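Local coordinates for uncharacterized protein (Desulfotomaculum acetoxidans, PDB 3U4Y) that is of unknown function but folds as a seven-bladed beta-propeller of the lactonase family, so a lactonase-like activity is possible but unproven, at residues A[52-57]-A[65-70]; A[129-134]-A[177-182]. All coordinates share one frame; numbering follows the deposited sequence.

Interaction 1: residues A[52-57]-A[65-70]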
loop_
_atom_site.group_PDB
_atom_site.type_symbol
_atom_site.label_atom_id
_atom_site.label_comp_id
_atom_site.label_asym_id
_atom_site.label_seq_id
_atom_site.Cartn_x
_atom_site.Cartn_y
_atom_site.Cartn_z
ATOM N N SER A 52 16.518 -0.846 4.170
ATOM C CA SER A 52 17.614 -1.532 3.500
ATOM C C SER A 52 17.161 -2.491 2.395
ATOM O O SER A 52 17.876 -2.714 1.414
ATOM C CB SER A 52 18.432 -2.296 4.539
ATOM O OG SER A 52 17.604 -3.145 5.318
ATOM N N ASN A 53 15.981 -3.075 2.564
ATOM C CA ASN A 53 15.464 -4.016 1.584
ATOM C C ASN A 53 14.095 -3.660 1.043
ATOM O O ASN A 53 13.225 -3.164 1.755
ATOM C CB ASN A 53 15.459 -5.436 2.137
ATOM C CG ASN A 53 16.842 -6.000 2.242
ATOM O OD1 ASN A 53 17.243 -6.877 1.461
ATOM N ND2 ASN A 53 17.608 -5.471 3.183
ATOM N N VAL A 54 13.929 -3.939 -0.239
ATOM C CA VAL A 54 12.705 -3.659 -0.960
ATOM C C VAL A 54 12.069 -4.966 -1.422
ATOM O O VAL A 54 12.740 -5.999 -1.500
ATOM C CB VAL A 54 13.000 -2.766 -2.175
ATOM C CG1 VAL A 54 12.140 -3.156 -3.363
ATOM C CG2 VAL A 54 12.811 -1.312 -1.813
ATOM N N VAL A 55 10.772 -4.920 -1.706
ATOM C CA VAL A 55 10.071 -6.062 -2.267
ATOM C C VAL A 55 9.145 -5.628 -3.399
ATOM O O VAL A 55 8.405 -4.654 -3.244
ATOM C CB VAL A 55 9.280 -6.802 -1.189
ATOM C CG1 VAL A 55 8.114 -7.486 -1.801
ATOM C CG2 VAL A 55 10.170 -7.818 -0.508
ATOM N N VAL A 56 9.212 -6.321 -4.540
ATOM C CA VAL A 56 8.286 -6.071 -5.652
ATOM C C VAL A 56 7.509 -7.332 -6.003
ATOM O O VAL A 56 8.040 -8.432 -5.951
ATOM C CB VAL A 56 8.990 -5.557 -6.920
ATOM C CG1 VAL A 56 8.012 -4.799 -7.776
ATOM C CG2 VAL A 56 10.114 -4.641 -6.566
ATOM N N THR A 57 6.246 -7.171 -6.367
ATOM C CA THR A 57 5.384 -8.309 -6.660
ATOM C C THR A 57 5.061 -8.377 -8.151
ATOM O O THR A 57 5.279 -7.418 -8.888
ATOM C CB THR A 57 4.062 -8.228 -5.855
ATOM O OG1 THR A 57 3.539 -6.902 -5.951
ATOM C CG2 THR A 57 4.292 -8.559 -4.390
ATOM N N VAL A 65 10.288 -10.424 -6.221
ATOM C CA VAL A 65 11.722 -10.118 -6.214
ATOM C C VAL A 65 12.125 -9.253 -5.004
ATOM O O VAL A 65 11.366 -8.376 -4.583
ATOM C CB VAL A 65 12.176 -9.430 -7.519
ATOM C CG1 VAL A 65 11.468 -10.036 -8.696
ATOM C CG2 VAL A 65 11.887 -7.956 -7.464
ATOM N N GLN A 66 13.317 -9.520 -4.458
ATOM C CA GLN A 66 13.856 -8.810 -3.295
ATOM C C GLN A 66 15.142 -8.096 -3.654
ATOM O O GLN A 66 16.017 -8.674 -4.279
ATOM C CB GLN A 66 14.130 -9.786 -2.143
ATOM C CG GLN A 66 15.056 -9.232 -1.051
ATOM C CD GLN A 66 15.243 -10.187 0.131
ATOM O OE1 GLN A 66 14.664 -11.277 0.171
ATOM N NE2 GLN A 66 16.054 -9.774 1.101
ATOM N N ILE A 67 15.275 -6.842 -3.256
ATOM C CA ILE A 67 16.495 -6.122 -3.593
ATOM C C ILE A 67 17.127 -5.354 -2.409
ATOM O O ILE A 67 16.410 -4.865 -1.539
ATOM C CB ILE A 67 16.281 -5.215 -4.830
ATOM C CG1 ILE A 67 16.442 -3.751 -4.464
ATOM C CG2 ILE A 67 14.923 -5.473 -5.498
ATOM C CD1 ILE A 67 16.596 -2.881 -5.667
ATOM N N GLU A 68 18.463 -5.297 -2.359
ATOM C CA GLU A 68 19.171 -4.497 -1.352
ATOM C C GLU A 68 19.482 -3.110 -1.912
ATOM O O GLU A 68 19.913 -2.987 -3.053
ATOM C CB GLU A 68 20.477 -5.163 -0.939
ATOM C CG GLU A 68 20.351 -6.450 -0.145
ATOM C CD GLU A 68 21.726 -7.009 0.251
ATOM O OE1 GLU A 68 22.760 -6.353 -0.057
ATOM O OE2 GLU A 68 21.770 -8.103 0.866
ATOM N N THR A 69 19.301 -2.067 -1.112
ATOM C CA THR A 69 19.276 -0.714 -1.664
ATOM C C THR A 69 20.460 0.176 -1.322
ATOM O O THR A 69 20.512 1.330 -1.768
ATOM C CB THR A 69 18.036 0.029 -1.184
ATOM O OG1 THR A 69 18.112 0.204 0.237
ATOM C CG2 THR A 69 16.788 -0.755 -1.525
ATOM N N GLN A 70 21.394 -0.351 -0.531
ATOM C CA GLN A 70 22.478 0.454 0.019
ATOM C C GLN A 70 23.807 0.253 -0.694
ATOM O O GLN A 70 24.823 -0.002 -0.045
ATOM C CB GLN A 70 22.654 0.165 1.516
ATOM C CG GLN A 70 21.579 0.777 2.416
ATOM C CD GLN A 70 21.306 2.228 2.073
ATOM O OE1 GLN A 70 22.220 3.056 2.059
ATOM N NE2 GLN A 70 20.049 2.539 1.775
#
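Strands 53-57 and 65-68 run antiparallel, their axes 4.8 Å apart at closest approach, as the two arms of a beta hairpin within one propeller blade. Val54 with Ile67 and Val56 with Val65 form the hydrogen-bonded pairs, and Thr69 N continues the ladder to Ser52 O just past the strand end. The Val56 N to Val65 O bond, 3.0 Å long, is nearly straight at 172°.

Side chains divide between the two faces. On one, Val56 and Val65 lie side by side, CB of Val56 meeting CG2 of Val65 at 3.8 Å, and farther along the methyl CG2 of Val54 meets CG2 of Thr69 at 4.0 Å. This apolar surface packs on strands 11-16 and 21-26 of the preceding blade.

The other face carries a diagonal amide contact. Gln66 has CG anti to its backbone N (chi1 163°) and an extended chain, which brings NE2 3.2 Å from Asn53 OD1. The acceptor lies close to the Gln66 amide plane, whereas the donor sits well above the carbonyl plane of Asn53, the two amides being turned 76° apart. CG of Glu68 flanks the same OD1. Gln66 OE1 accepts a hydrogen bond from Tyr113 OH, on the following blade. An alanine here would remove both amide links, which would probably loosen the join between these blades and leave Asn53 OD1 and Tyr113 OH without this partner.

One face is thus held by apolar side chains lying alongside one another, while the other engages a buried amide through both its nitrogen and its oxygen.

Interaction 2: residues A[129-134]-A[177-182]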
loop_
_atom_site.group_PDB
_atom_site.type_symbol
_atom_site.label_atom_id
_atom_site.label_comp_id
_atom_site.label_asym_id
_atom_site.label_seq_id
_atom_site.Cartn_x
_atom_site.Cartn_y
_atom_site.Cartn_z
ATOM N N ASP A 129 -13.207 -12.030 -4.216
ATOM C CA ASP A 129 -13.340 -10.571 -4.303
ATOM C C ASP A 129 -12.291 -9.823 -3.516
ATOM O O ASP A 129 -12.432 -8.621 -3.303
ATOM C CB ASP A 129 -14.726 -10.105 -3.840
ATOM C CG ASP A 129 -15.121 -10.692 -2.503
ATOM O OD1 ASP A 129 -14.527 -11.702 -2.073
ATOM O OD2 ASP A 129 -16.048 -10.152 -1.888
ATOM N N ALA A 130 -11.248 -10.542 -3.110
ATOM C CA ALA A 130 -10.198 -10.033 -2.234
ATOM C C ALA A 130 -9.234 -9.038 -2.899
ATOM O O ALA A 130 -8.543 -9.391 -3.848
ATOM C CB ALA A 130 -9.428 -11.195 -1.701
ATOM N N VAL A 131 -9.195 -7.799 -2.409
ATOM C CA VAL A 131 -8.159 -6.837 -2.800
ATOM C C VAL A 131 -7.657 -6.022 -1.605
ATOM O O VAL A 131 -8.395 -5.772 -0.652
ATOM C CB VAL A 131 -8.609 -5.871 -3.917
ATOM C CG1 VAL A 131 -9.210 -6.652 -5.045
ATOM C CG2 VAL A 131 -9.605 -4.865 -3.402
ATOM N N GLY A 132 -6.401 -5.606 -1.677
ATOM C CA GLY A 132 -5.785 -4.841 -0.618
ATOM C C GLY A 132 -5.329 -5.686 0.555
ATOM O O GLY A 132 -5.972 -6.678 0.913
ATOM N N ILE A 133 -4.197 -5.299 1.140
ATOM C CA ILE A 133 -3.719 -5.916 2.375
ATOM C C ILE A 133 -3.128 -4.859 3.296
ATOM O O ILE A 133 -2.633 -3.808 2.855
ATOM C CB ILE A 133 -2.711 -7.080 2.131
ATOM C CG1 ILE A 133 -2.480 -7.884 3.402
ATOM C CG2 ILE A 133 -1.383 -6.577 1.648
ATOM C CD1 ILE A 133 -1.553 -9.045 3.198
ATOM N N ALA A 134 -3.222 -5.140 4.587
ATOM C CA ALA A 134 -2.665 -4.273 5.598
ATOM C C ALA A 134 -2.296 -5.108 6.818
ATOM O O ALA A 134 -3.083 -5.935 7.290
ATOM C CB ALA A 134 -3.654 -3.186 5.967
ATOM N N ARG A 177 -18.082 -1.422 -1.955
ATOM C CA ARG A 177 -16.893 -1.694 -2.767
ATOM C C ARG A 177 -15.573 -1.347 -2.042
ATOM O O ARG A 177 -14.758 -0.562 -2.541
ATOM C CB ARG A 177 -16.991 -0.983 -4.126
ATOM C CG ARG A 177 -16.014 -1.503 -5.180
ATOM C CD ARG A 177 -16.445 -2.831 -5.767
ATOM N NE ARG A 177 -17.763 -2.723 -6.386
ATOM C CZ ARG A 177 -18.893 -3.161 -5.834
ATOM N NH1 ARG A 177 -20.041 -2.992 -6.467
ATOM N NH2 ARG A 177 -18.882 -3.763 -4.653
ATOM N N PRO A 178 -15.354 -1.951 -0.865
ATOM C CA PRO A 178 -14.133 -1.644 -0.123
ATOM C C PRO A 178 -12.948 -1.992 -1.011
ATOM O O PRO A 178 -12.984 -3.046 -1.655
ATOM C CB PRO A 178 -14.186 -2.599 1.065
ATOM C CG PRO A 178 -15.512 -3.288 1.002
ATOM C CD PRO A 178 -16.019 -3.164 -0.369
ATOM N N PHE A 179 -11.926 -1.135 -1.050
ATOM C CA PHE A 179 -10.833 -1.286 -2.017
ATOM C C PHE A 179 -9.414 -1.282 -1.427
ATOM O O PHE A 179 -8.629 -2.147 -1.758
ATOM C CB PHE A 179 -10.953 -0.239 -3.128
ATOM C CG PHE A 179 -9.911 -0.368 -4.209
ATOM C CD1 PHE A 179 -9.953 -1.411 -5.112
ATOM C CD2 PHE A 179 -8.903 0.573 -4.335
ATOM C CE1 PHE A 179 -8.997 -1.522 -6.117
ATOM C CE2 PHE A 179 -7.943 0.465 -5.343
ATOM C CZ PHE A 179 -7.989 -0.584 -6.233
ATOM N N ASN A 180 -9.085 -0.316 -0.571
ATOM C CA ASN A 180 -7.782 -0.291 0.087
ATOM C C ASN A 180 -7.922 -0.084 1.597
ATOM O O ASN A 180 -8.877 0.530 2.040
ATOM C CB ASN A 180 -6.892 0.792 -0.529
ATOM C CG ASN A 180 -5.409 0.531 -0.300
ATOM O OD1 ASN A 180 -5.006 -0.525 0.219
ATOM N ND2 ASN A 180 -4.584 1.482 -0.702
ATOM N N ILE A 181 -6.983 -0.605 2.382
ATOM C CA ILE A 181 -7.012 -0.445 3.836
ATOM C C ILE A 181 -5.691 0.128 4.271
ATOM O O ILE A 181 -4.672 -0.121 3.639
ATOM C CB ILE A 181 -7.110 -1.779 4.589
ATOM C CG1 ILE A 181 -8.121 -2.711 3.981
ATOM C CG2 ILE A 181 -7.516 -1.569 5.997
ATOM C CD1 ILE A 181 -7.926 -4.092 4.507
ATOM N N THR A 182 -5.706 0.868 5.373
ATOM C CA THR A 182 -4.509 1.490 5.932
ATOM C C THR A 182 -4.706 1.620 7.438
ATOM O O THR A 182 -5.763 2.054 7.887
ATOM C CB THR A 182 -4.269 2.892 5.340
ATOM O OG1 THR A 182 -3.844 2.790 3.974
ATOM C CG2 THR A 182 -3.205 3.587 6.103
#
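Val131 lays its methyl CG2 beside the backbone carbonyl of Phe179 and obliquely against the ring, 3.3 Å from Phe179 O and 3.9 Å from Phe179 CD1. CB of Val131 already points toward the other strand, and CG2 takes the crowded position between the backbone N and the carbonyl carbon. Phe179 has CG anti to its backbone N (chi1 -177°); its CB starts off away from Val131, but the ring swings back far enough for CD1 to touch the methyl, the two side chains crossing obliquely.

Gly132 comes next, its CA 4.1 Å from Phe179 O. Its phi of 79° suits a glycine, and a beta carbon built here would run into that same carbonyl oxygen, so the close passage of the two backbones depends on the missing side chain. Farther along, Ala134 CB meets Ile181 CB at 4.0 Å, a small methyl against a branched carbon, while Ile181 also reaches Leu144 and Asp146 of strand 142-147.

The segments are nearly parallel, inclined by 7° with axes 5.6 Å apart, yet they share no hydrogen bonds and do not form one sheet. Some polar groups are paired outside the contact: Asn180 ND2 with Asn276 OD1 and Ile133 N with Asp88 OD2.

This is the meeting of innermost strands in adjacent blades of the propeller. Strand 130-135 pairs with strand 142-147 in its own blade and strand 178-183 with strand 189-194 in the next, so apolar side chains and closely passing backbone join the two sheets at their inner edges, in a fold without helices.

Overall arrangement
The two contacts illustrate two ways in which a propeller coheres: interaction 1 is hydrogen-bonded pairing inside a blade, between its second and third strands, and interaction 2 is packing between the first strands of two successive blades. Along the chain they follow in series, with the blade from strand 89-91 to strand 119-125 between them. Their centres lie 23 Å apart on opposite sides of the chain's centre, about 15 Å from it for interaction 1 and about 10 Å for interaction 2; their nearest atoms are about 9 Å apart, so they do not touch. Just before interaction 1, the Cys51-Cys322 disulfide ties its blade to the C-terminal region. No active site or ligand is established here.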